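Local coordinates for protein Maltose/maltodextrin transport permease homologue (Bdellovibrio bacteriovorus HD100, PDB 6FFL) that binds maltotriose through the solute-binding domain described here, which the full-length protein fuses to a MalF permease part, probably for maltodextrin uptake, at residues A[99-103]-A[104-108]; A[328-331]-A[332-336]; A[292-296]-A[297-301]. All coordinates share one frame; numbering follows the deposited sequence. Where two conformers were deposited one is given.

All three interactions are local contacts within single continuous pieces of chain. Interaction 1 is a beta hairpin at the surface, on the edge of the seven-stranded sheet. Interaction 2 is one short helix, partly buried, that packs on strand 248-251 of the four-stranded sheet. Interaction 3, also partly buried, is the junction between helices 281-294 and 297-307. Interactions 1 and 3 touch where Ile108 CG2 packs 3.9 Å from Thr295 CG2. Interaction 2 touches neither. The chemistry differs with place. Two backbone bonds and bridging waters tie the hairpin strands together, backbone bonds and methyl contacts carry the helix, and side-chain and backbone bonds to carbonyls link the helices at the junction.

Interaction 1 of 3, residues A[99-103]-A[104-108]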
ATOM      1  N   PRO A  99      -8.535   8.095   8.759  1.00 18.66           N
ATOM      2  CA  PRO A  99      -9.803   7.370   8.609  1.00 19.35           C
ATOM      3  C   PRO A  99     -10.446   7.135   9.963  1.00 18.35           C
ATOM      4  O   PRO A  99      -9.767   6.800  10.934  1.00 19.05           O
ATOM      5  CB  PRO A  99      -9.389   6.046   7.953  1.00 19.59           C
ATOM      6  CG  PRO A  99      -7.947   5.870   8.319  1.00 17.71           C
ATOM      7  CD  PRO A  99      -7.375   7.278   8.364  1.00 19.27           C
ATOM      8  N   VAL A 100     -11.766   7.308  10.014  1.00 21.99           N
ATOM      9  CA  VAL A 100     -12.539   7.161  11.242  1.00 22.03           C
ATOM     10  C   VAL A 100     -12.983   5.712  11.382  1.00 25.68           C
ATOM     11  O   VAL A 100     -13.362   5.058  10.402  1.00 23.86           O
ATOM     12  CB  VAL A 100     -13.749   8.119  11.242  1.00 25.52           C
ATOM     13  CG1 VAL A 100     -14.678   7.853  12.432  1.00 27.98           C
ATOM     14  CG2 VAL A 100     -13.276   9.562  11.255  1.00 29.21           C
ATOM     15  N   TYR A 101     -12.934   5.204  12.607  1.00 21.68           N
ATOM     16  CA  TYR A 101     -13.435   3.873  12.900  1.00 20.93           C
ATOM     17  C   TYR A 101     -14.107   3.925  14.259  1.00 26.42           C
ATOM     18  O   TYR A 101     -13.517   4.433  15.216  1.00 23.92           O
ATOM     19  CB  TYR A 101     -12.316   2.822  12.897  1.00 18.39           C
ATOM     20  CG  TYR A 101     -12.837   1.473  13.348  1.00 17.99           C
ATOM     21  CD1 TYR A 101     -13.695   0.744  12.534  1.00 21.47           C
ATOM     22  CD2 TYR A 101     -12.516   0.956  14.592  1.00 22.65           C
ATOM     23  CE1 TYR A 101     -14.208  -0.470  12.936  1.00 20.81           C
ATOM     24  CE2 TYR A 101     -13.030  -0.265  15.012  1.00 22.43           C
ATOM     25  CZ  TYR A 101     -13.872  -0.973  14.171  1.00 21.89           C
ATOM     26  OH  TYR A 101     -14.392  -2.183  14.559  1.00 30.57           O
ATOM     27  N   ASP A 102     -15.341   3.426  14.340  1.00 21.69           N
ATOM     28  CA  ASP A 102     -16.087   3.440  15.597  1.00 26.61           C
ATOM     29  C   ASP A 102     -16.188   4.861  16.142  1.00 31.03           C
ATOM     30  O   ASP A 102     -16.113   5.086  17.351  1.00 26.73           O
ATOM     31  CB  ASP A 102     -15.437   2.494  16.616  1.00 29.22           C
ATOM     32  CG  ASP A 102     -16.366   2.113  17.759  1.00 42.51           C
ATOM     33  OD1 ASP A 102     -17.599   2.258  17.622  1.00 38.00           O
ATOM     34  OD2 ASP A 102     -15.841   1.674  18.807  1.00 45.10           O
ATOM     35  N   GLY A 103     -16.297   5.834  15.239  1.00 29.28           N
ATOM     36  CA  GLY A 103     -16.454   7.221  15.611  1.00 33.28           C
ATOM     37  C   GLY A 103     -15.215   7.920  16.119  1.00 30.64           C
ATOM     38  O   GLY A 103     -15.319   9.069  16.557  1.00 29.23           O
ATOM     39  N   LYS A 104     -14.045   7.284  16.068  1.00 23.12           N
ATOM     40  CA  LYS A 104     -12.831   7.869  16.619  1.00 22.50           C
ATOM     41  C   LYS A 104     -11.693   7.805  15.610  1.00 19.21           C
ATOM     42  O   LYS A 104     -11.720   7.028  14.648  1.00 21.92           O
ATOM     43  CB  LYS A 104     -12.392   7.160  17.910  1.00 22.31           C
ATOM     44  CG  LYS A 104     -13.389   7.306  19.062  1.00 28.02           C
ATOM     45  CD  LYS A 104     -13.105   6.323  20.192  1.00 37.99           C
ATOM     46  CE  LYS A 104     -14.384   5.939  20.930  1.00 54.24           C
ATOM     47  NZ  LYS A 104     -14.106   5.283  22.242  1.00 63.90           N
ATOM     48  N   HIS A 105     -10.667   8.617  15.872  1.00 19.03           N
ATOM     49  CA  HIS A 105      -9.448   8.657  15.063  1.00 16.75           C
ATOM     50  C   HIS A 105      -8.356   7.856  15.764  1.00 19.67           C
ATOM     51  O   HIS A 105      -7.867   8.271  16.815  1.00 20.76           O
ATOM     52  CB  HIS A 105      -8.959  10.089  14.861  1.00 17.77           C
ATOM     53  CG  HIS A 105      -9.818  10.921  13.961  1.00 25.28           C
ATOM     54  ND1 HIS A 105     -10.649  11.912  14.438  1.00 29.65           N
ATOM     55  CD2 HIS A 105      -9.945  10.941  12.612  1.00 26.08           C
ATOM     56  CE1 HIS A 105     -11.264  12.495  13.423  1.00 29.51           C
ATOM     57  NE2 HIS A 105     -10.855  11.925  12.305  1.00 28.87           N
ATOM     58  N   TYR A 106      -7.925   6.747  15.161  1.00 14.48           N
ATOM     59  CA  TYR A 106      -6.855   5.964  15.762  1.00 14.63           C
ATOM     60  C   TYR A 106      -5.514   6.137  15.058  1.00 14.77           C
ATOM     61  O   TYR A 106      -4.507   5.609  15.543  1.00 15.10           O
ATOM     62  CB  TYR A 106      -7.238   4.469  15.791  1.00 13.57           C
ATOM     63  CG  TYR A 106      -8.356   4.162  16.780  1.00 16.33           C
ATOM     64  CD1 TYR A 106      -8.091   4.028  18.136  1.00 15.26           C
ATOM     65  CD2 TYR A 106      -9.666   4.001  16.348  1.00 16.48           C
ATOM     66  CE1 TYR A 106      -9.114   3.739  19.047  1.00 17.13           C
ATOM     67  CE2 TYR A 106     -10.690   3.724  17.242  1.00 19.25           C
ATOM     68  CZ  TYR A 106     -10.407   3.592  18.580  1.00 18.82           C
ATOM     69  OH  TYR A 106     -11.428   3.313  19.456  1.00 20.77           O
ATOM     70  N   MET A 107      -5.469   6.865  13.940  1.00 16.43           N
ATOM     71  CA  MET A 107      -4.264   6.953  13.133  1.00 14.59           C
ATOM     72  C   MET A 107      -4.190   8.330  12.487  1.00 13.82           C
ATOM     73  O   MET A 107      -5.219   8.877  12.084  1.00 14.63           O
ATOM     74  CB  MET A 107      -4.259   5.864  12.046  1.00 15.30           C
ATOM     75  CG  MET A 107      -3.197   6.058  10.996  1.00 18.77           C
ATOM     76  SD  MET A 107      -3.201   4.798   9.706  1.00 16.08           S
ATOM     77  CE  MET A 107      -2.641   3.349  10.617  1.00 15.39           C
ATOM     78  N   ILE A 108      -2.983   8.884  12.376  1.00 14.30           N
ATOM     79  CA  ILE A 108      -2.775  10.063  11.539  1.00 12.96           C
ATOM     80  C   ILE A 108      -1.607   9.789  10.598  1.00 15.20           C
ATOM     81  O   ILE A 108      -0.494   9.476  11.046  1.00 15.13           O
ATOM     82  CB  ILE A 108      -2.536  11.348  12.356  1.00 15.65           C
ATOM     83  CG1 ILE A 108      -2.142  12.482  11.413  1.00 20.65           C
ATOM     84  CG2 ILE A 108      -1.460  11.152  13.431  1.00 15.23           C
ATOM     85  CD1 ILE A 108      -3.315  12.991  10.603  1.00 25.44           C
TER
HETATM   86  O   HOH W   1      -7.802   8.162  12.398  1.00 17.08           O
HETATM   87  O   HOH W   2      -9.746   5.523  13.373  1.00 17.84           O
HETATM   88  O   HOH W   3     -13.255   0.814  19.139  1.00 47.87           O
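Tyr101 and Lys104 pair across a type I' turn that closes a tight beta hairpin. Tyr101 N bonds Lys104 O at 3.0 Å, and Lys104 N returns a bond to Tyr101 O at 3.0 Å. Asp102 and Gly103 form the tip, both with positive phi, as this turn requires. Lys104 has the most surface covered, and its backbone pairing with Tyr101 carries its part. Its CB and CG touch the adjoining Gly103. The chain then runs out extended, away from the hairpin.

Beyond this pair no direct backbone hydrogen bond links the strands, and two waters bridge their backbones. One water lies 2.8 Å from Pro99 O, 2.8 Å from Lys104 O and 2.8 Å from Tyr106 N, accepting from that N-H. A second joins Pro99 O to Met107 N. Pro99 thus takes part through its carbonyl.

Tyr106 CE2 brings a ring edge within 3.5 Å of Tyr101 O. Its chi1 of -70° lays the ring back along the hairpin toward the turn. There Tyr106 OH shares a water with Asp102, whose OD2 is 2.7 Å from it. Val100 CG2 meets His105 NE2 at 3.5 Å, while His105 ND1 bonds Asp82.

Tyr101 and Tyr106 rest on helix 69-74. His105 stacks on Phe90. Past the turn, Ile108 bonds Tyr272 through the backbone, joining the hairpin to strand 266-274.

Interaction 2 of 3, residues A[328-331]-A[332-336]; sequences LKIS and ADIME
Helix 328-335 is a short alpha helix, and this contact covers its successive turns. Four backbone bonds run from residue i+4 to residue i. Ala332 N bonds Leu328 O at 2.9 Å, and Asp333 N bonds Lys329 O at 3.1 Å. Ile334 N bonds Ile330 O at 2.8 Å, and Met335 N bonds Ser331 O at 2.9 Å.

Side chains add contacts along two flanks. Ile334 CG1 stands beside its own backbone N, chi1 -68°, which sets it 3.3 Å from Ile330 O. The branch ends at CD1, which meets Ile330 CG2 at 3.9 Å. These isoleucines both press on Ile250 of strand 248-251. Met335 is bent at its last torsion, chi3 -74°. The bend folds CE back to 3.6 Å from Ser331 O and 3.9 Å from Ser331 OG. That hydroxyl is hydrogen-bonded to His115 NE2, and Met335 also touches His115.

Asp333 and Glu336 both form salt bridges with Arg252. The Ile330 and Ser331 carbonyls are each covered by carbon atoms of the residue four positions on. The contact is therefore mainly backbone bonding with apolar cover, while Ser331, Asp333 and Glu336 find their polar partners in His115 and Arg252.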
ATOM      1  N   LEU A 328       2.545  14.462  -9.611  1.00 28.23           N
ATOM      2  CA  LEU A 328       1.369  14.505  -8.747  1.00 33.00           C
ATOM      3  C   LEU A 328       0.081  14.757  -9.538  1.00 19.66           C
ATOM      4  O   LEU A 328      -0.983  14.277  -9.135  1.00 20.93           O
ATOM      5  CB  LEU A 328       1.583  15.520  -7.614  1.00 38.75           C
ATOM      6  CG  LEU A 328       2.640  15.142  -6.538  1.00 28.90           C
ATOM      7  CD1 LEU A 328       2.729  16.206  -5.460  1.00 28.55           C
ATOM      8  CD2 LEU A 328       2.474  13.739  -5.845  1.00 21.59           C
ATOM      9  N   LYS A 329       0.153  15.416 -10.697  1.00 25.16           N
ATOM     10  CA  LYS A 329      -1.063  15.609 -11.483  1.00 28.02           C
ATOM     11  C   LYS A 329      -1.590  14.295 -12.058  1.00 25.36           C
ATOM     12  O   LYS A 329      -2.790  14.006 -11.954  1.00 22.20           O
ATOM     13  CB  LYS A 329      -0.818  16.647 -12.584  1.00 33.42           C
ATOM     14  CG  LYS A 329      -2.084  17.359 -13.072  1.00 49.94           C
ATOM     15  CD  LYS A 329      -2.901  18.008 -11.928  1.00 64.39           C
ATOM     16  CE  LYS A 329      -2.046  18.598 -10.791  1.00 67.07           C
ATOM     17  NZ  LYS A 329      -2.793  18.601  -9.494  1.00 62.37           N
ATOM     18  N   ILE A 330      -0.717  13.471 -12.643  1.00 21.41           N
ATOM     19  CA  ILE A 330      -1.157  12.160 -13.118  1.00 17.51           C
ATOM     20  C   ILE A 330      -1.547  11.272 -11.946  1.00 15.78           C
ATOM     21  O   ILE A 330      -2.502  10.495 -12.028  1.00 17.78           O
ATOM     22  CB  ILE A 330      -0.070  11.502 -13.992  1.00 21.52           C
ATOM     23  CG1 ILE A 330       0.163  12.332 -15.259  1.00 37.63           C
ATOM     24  CG2 ILE A 330      -0.476  10.079 -14.370  1.00 20.87           C
ATOM     25  CD1 ILE A 330       1.089  11.673 -16.270  1.00 39.80           C
ATOM     26  N   SER A 331      -0.819  11.376 -10.835  1.00 14.21           N
ATOM     27  CA  SER A 331      -1.175  10.606  -9.652  1.00 16.25           C
ATOM     28  C   SER A 331      -2.586  10.944  -9.179  1.00 17.74           C
ATOM     29  O   SER A 331      -3.337  10.058  -8.747  1.00 15.00           O
ATOM     30  CB  SER A 331      -0.155  10.863  -8.546  1.00 16.37           C
ATOM     31  OG  SER A 331      -0.470  10.101  -7.401  1.00 17.27           O
ATOM     32  N   ALA A 332      -2.970  12.226  -9.254  1.00 17.64           N
ATOM     33  CA  ALA A 332      -4.333  12.594  -8.881  1.00 16.70           C
ATOM     34  C   ALA A 332      -5.343  11.985  -9.849  1.00 18.11           C
ATOM     35  O   ALA A 332      -6.422  11.537  -9.431  1.00 19.78           O
ATOM     36  CB  ALA A 332      -4.475  14.116  -8.814  1.00 16.77           C
ATOM     37  N   ASP A 333      -5.000  11.928 -11.136  0.55 19.26           N
ATOM     38  CA  ASP A 333      -5.878  11.291 -12.111  0.55 21.07           C
ATOM     39  C   ASP A 333      -5.973   9.785 -11.886  0.55 19.95           C
ATOM     40  O   ASP A 333      -7.007   9.179 -12.194  0.55 21.98           O
ATOM     41  CB  ASP A 333      -5.382  11.593 -13.526  0.55 24.28           C
ATOM     42  CG  ASP A 333      -6.160  10.853 -14.585  0.55 31.33           C
ATOM     43  OD1 ASP A 333      -7.275  11.302 -14.924  0.55 41.69           O
ATOM     44  OD2 ASP A 333      -5.661   9.819 -15.072  0.55 38.07           O
ATOM     45  N   ILE A 334      -4.918   9.168 -11.344  1.00 16.88           N
ATOM     46  CA  ILE A 334      -4.967   7.751 -11.007  1.00 16.45           C
ATOM     47  C   ILE A 334      -5.869   7.525  -9.802  1.00 20.93           C
ATOM     48  O   ILE A 334      -6.706   6.614  -9.796  1.00 19.17           O
ATOM     49  CB  ILE A 334      -3.542   7.220 -10.756  1.00 16.05           C
ATOM     50  CG1 ILE A 334      -2.742   7.204 -12.059  1.00 16.75           C
ATOM     51  CG2 ILE A 334      -3.571   5.822 -10.099  1.00 14.36           C
ATOM     52  CD1 ILE A 334      -1.239   7.133 -11.852  1.00 18.36           C
ATOM     53  N   MET A 335      -5.724   8.361  -8.770  1.00 15.93           N
ATOM     54  CA  MET A 335      -6.544   8.234  -7.574  1.00 15.76           C
ATOM     55  C   MET A 335      -8.012   8.548  -7.834  1.00 16.69           C
ATOM     56  O   MET A 335      -8.877   8.103  -7.067  1.00 17.60           O
ATOM     57  CB  MET A 335      -5.989   9.146  -6.476  1.00 13.83           C
ATOM     58  CG  MET A 335      -4.669   8.649  -5.864  1.00 16.38           C
ATOM     59  SD  MET A 335      -4.119   9.649  -4.463  1.00 19.78           S
ATOM     60  CE  MET A 335      -3.530  11.129  -5.302  1.00 19.91           C
ATOM     61  N   GLU A 336      -8.307   9.289  -8.902  1.00 19.22           N
ATOM     62  CA  GLU A 336      -9.673   9.694  -9.210  1.00 21.23           C
ATOM     63  C   GLU A 336     -10.581   8.494  -9.456  1.00 22.27           C
ATOM     64  O   GLU A 336     -11.781   8.549  -9.167  1.00 19.18           O
ATOM     65  CB  GLU A 336      -9.637  10.620 -10.429  1.00 23.14           C
ATOM     66  CG  GLU A 336     -10.930  10.842 -11.170  1.00 41.95           C
ATOM     67  CD  GLU A 336     -10.703  11.643 -12.447  1.00 57.71           C
ATOM     68  OE1 GLU A 336     -10.012  12.685 -12.375  1.00 52.74           O
ATOM     69  OE2 GLU A 336     -11.199  11.223 -13.518  1.00 65.55           O
TER

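Interaction 3 of 3, residues A[292-296]-A[297-301]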
ATOM      1  N   LYS A 292       3.504  14.364  16.948  1.00 20.59           N
ATOM      2  CA  LYS A 292       3.231  15.684  16.389  1.00 20.41           C
ATOM      3  C   LYS A 292       4.348  16.121  15.447  1.00 23.60           C
ATOM      4  O   LYS A 292       4.084  16.715  14.395  1.00 20.30           O
ATOM      5  CB  LYS A 292       3.048  16.700  17.515  1.00 19.27           C
ATOM      6  CG  LYS A 292       1.792  16.486  18.376  1.00 21.09           C
ATOM      7  CD  LYS A 292       1.779  17.508  19.530  1.00 27.45           C
ATOM      8  CE  LYS A 292       0.506  17.441  20.356  1.00 30.41           C
ATOM      9  NZ  LYS A 292       0.592  18.311  21.578  1.00 29.36           N
ATOM     10  N   TYR A 293       5.600  15.830  15.799  1.00 18.09           N
ATOM     11  CA  TYR A 293       6.715  16.204  14.930  1.00 23.74           C
ATOM     12  C   TYR A 293       6.675  15.446  13.601  1.00 17.99           C
ATOM     13  O   TYR A 293       6.871  16.039  12.528  1.00 18.93           O
ATOM     14  CB  TYR A 293       8.041  15.959  15.648  1.00 19.80           C
ATOM     15  CG  TYR A 293       9.243  16.183  14.766  1.00 23.37           C
ATOM     16  CD1 TYR A 293       9.614  17.468  14.386  1.00 25.25           C
ATOM     17  CD2 TYR A 293      10.005  15.117  14.316  1.00 26.76           C
ATOM     18  CE1 TYR A 293      10.712  17.684  13.575  1.00 30.46           C
ATOM     19  CE2 TYR A 293      11.110  15.322  13.506  1.00 30.35           C
ATOM     20  CZ  TYR A 293      11.455  16.606  13.139  1.00 34.99           C
ATOM     21  OH  TYR A 293      12.548  16.816  12.335  1.00 44.18           O
ATOM     22  N   LEU A 294       6.441  14.131  13.645  1.00 19.22           N
ATOM     23  CA  LEU A 294       6.527  13.337  12.422  1.00 17.28           C
ATOM     24  C   LEU A 294       5.348  13.574  11.495  1.00 16.97           C
ATOM     25  O   LEU A 294       5.406  13.154  10.334  1.00 19.28           O
ATOM     26  CB  LEU A 294       6.638  11.841  12.748  1.00 19.23           C
ATOM     27  CG  LEU A 294       7.950  11.424  13.424  1.00 20.26           C
ATOM     28  CD1 LEU A 294       7.904   9.957  13.849  1.00 19.71           C
ATOM     29  CD2 LEU A 294       9.147  11.699  12.514  1.00 22.91           C
ATOM     30  N   THR A 295       4.292  14.233  11.970  1.00 15.56           N
ATOM     31  CA  THR A 295       3.196  14.640  11.112  1.00 13.71           C
ATOM     32  C   THR A 295       3.226  16.138  10.827  1.00 15.62           C
ATOM     33  O   THR A 295       2.335  16.640  10.133  1.00 17.31           O
ATOM     34  CB  THR A 295       1.849  14.247  11.733  1.00 19.32           C
ATOM     35  OG1 THR A 295       1.724  14.838  13.031  1.00 20.68           O
ATOM     36  CG2 THR A 295       1.724  12.713  11.858  1.00 18.76           C
ATOM     37  N   SER A 296       4.240  16.854  11.318  1.00 17.88           N
ATOM     38  CA  SER A 296       4.322  18.292  11.098  1.00 19.21           C
ATOM     39  C   SER A 296       4.671  18.583   9.643  1.00 21.04           C
ATOM     40  O   SER A 296       5.223  17.745   8.928  1.00 18.65           O
ATOM     41  CB  SER A 296       5.353  18.944  12.035  1.00 24.11           C
ATOM     42  OG  SER A 296       6.692  18.623  11.689  1.00 20.44           O
ATOM     43  N   THR A 297       4.328  19.791   9.204  1.00 18.36           N
ATOM     44  CA  THR A 297       4.513  20.119   7.793  1.00 20.52           C
ATOM     45  C   THR A 297       5.979  20.097   7.367  1.00 18.62           C
ATOM     46  O   THR A 297       6.259  19.608   6.257  1.00 19.97           O
ATOM     47  CB  THR A 297       3.829  21.461   7.499  1.00 18.22           C
ATOM     48  OG1 THR A 297       2.417  21.238   7.418  1.00 17.85           O
ATOM     49  CG2 THR A 297       4.316  22.069   6.155  1.00 18.47           C
ATOM     50  N   PRO A 298       6.947  20.550   8.174  1.00 18.56           N
ATOM     51  CA  PRO A 298       8.353  20.377   7.765  1.00 21.23           C
ATOM     52  C   PRO A 298       8.735  18.936   7.471  1.00 18.59           C
ATOM     53  O   PRO A 298       9.442  18.688   6.486  1.00 20.44           O
ATOM     54  CB  PRO A 298       9.125  20.960   8.957  1.00 22.30           C
ATOM     55  CG  PRO A 298       8.224  22.036   9.459  1.00 26.63           C
ATOM     56  CD  PRO A 298       6.834  21.470   9.327  1.00 24.88           C
ATOM     57  N   VAL A 299       8.253  17.967   8.261  1.00 19.21           N
ATOM     58  CA  VAL A 299       8.577  16.568   7.980  1.00 16.32           C
ATOM     59  C   VAL A 299       7.805  16.058   6.766  1.00 17.70           C
ATOM     60  O   VAL A 299       8.352  15.324   5.934  1.00 16.89           O
ATOM     61  CB  VAL A 299       8.312  15.688   9.219  1.00 20.01           C
ATOM     62  CG1 VAL A 299       8.513  14.215   8.866  1.00 16.69           C
ATOM     63  CG2 VAL A 299       9.236  16.088  10.356  1.00 21.66           C
ATOM     64  N   GLN A 300       6.523  16.416   6.647  1.00 16.81           N
ATOM     65  CA  GLN A 300       5.757  16.002   5.469  1.00 16.94           C
ATOM     66  C   GLN A 300       6.405  16.504   4.184  1.00 19.41           C
ATOM     67  O   GLN A 300       6.443  15.788   3.176  1.00 17.12           O
ATOM     68  CB  GLN A 300       4.325  16.519   5.564  1.00 15.74           C
ATOM     69  CG  GLN A 300       3.523  15.936   6.723  1.00 14.31           C
ATOM     70  CD  GLN A 300       2.030  16.038   6.488  1.00 16.64           C
ATOM     71  OE1 GLN A 300       1.590  16.266   5.362  1.00 14.95           O
ATOM     72  NE2 GLN A 300       1.239  15.859   7.552  1.00 14.40           N
ATOM     73  N   LEU A 301       6.909  17.734   4.197  1.00 18.00           N
ATOM     74  CA  LEU A 301       7.535  18.278   2.999  1.00 18.13           C
ATOM     75  C   LEU A 301       8.924  17.702   2.756  1.00 19.07           C
ATOM     76  O   LEU A 301       9.399  17.725   1.616  1.00 21.80           O
ATOM     77  CB  LEU A 301       7.595  19.803   3.087  1.00 22.72           C
ATOM     78  CG  LEU A 301       6.238  20.513   2.981  1.00 23.07           C
ATOM     79  CD1 LEU A 301       6.387  22.029   3.193  1.00 20.65           C
ATOM     80  CD2 LEU A 301       5.558  20.198   1.649  1.00 17.09           C
TER
HETATM   81  O   HOH W   4       1.198  19.033   9.288  1.00 18.60           O
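Ser296 joins two helices, reaching back to Tyr293 and forward to Gln300. Its OG donates to Tyr293 O at 2.7 Å. Its backbone N bonds the same oxygen at 3.0 Å. Two donors of one residue therefore grip the Tyr293 carbonyl near the end of helix 281-294. The torsion behind this is chi1 71°, which sets OG between the backbone N and the carbonyl carbon. Ser296 O serves the next helix. It accepts from Gln300 N at 2.9 Å, with an N-H...O angle of 170°.

Thr295 O also has two partners. Gln300 NE2 donates to it at 2.9 Å, in a bent bond with the oxygen tilted from the amide plane. A water donates to Thr295 O at 2.8 Å and lies 3.1 Å from Thr297 OG1. The other end of the Gln300 amide is held too, since OE1 accepts from Asn313 N. This fixes which way round the amide sits. Thr295 OG1 is bonded to Tyr89 OH and to Leu291 O.

Apolar contacts lie beside these bonds. Val299 CG2 lies over one face of the Tyr293 ring in a CH-pi contact, 3.8 Å from the centroid and 18° off the normal. The same methyl is 3.2 Å from Tyr293 O, a close fit. Val299 CG1 faces the Leu294 carbonyl. The Tyr293 hydroxyl makes a weak hydrogen bond to Ala22 O, and the ring meets Phe26.

The arrangement is a short link between two consecutive helices, 281-294 and 297-307. Ser296 holds the N-cap position of helix 297-307, yet its side chain makes no capping bond there. The hydroxyl bonds back to Tyr293 O instead, and Thr297 and Pro298 open the next helix.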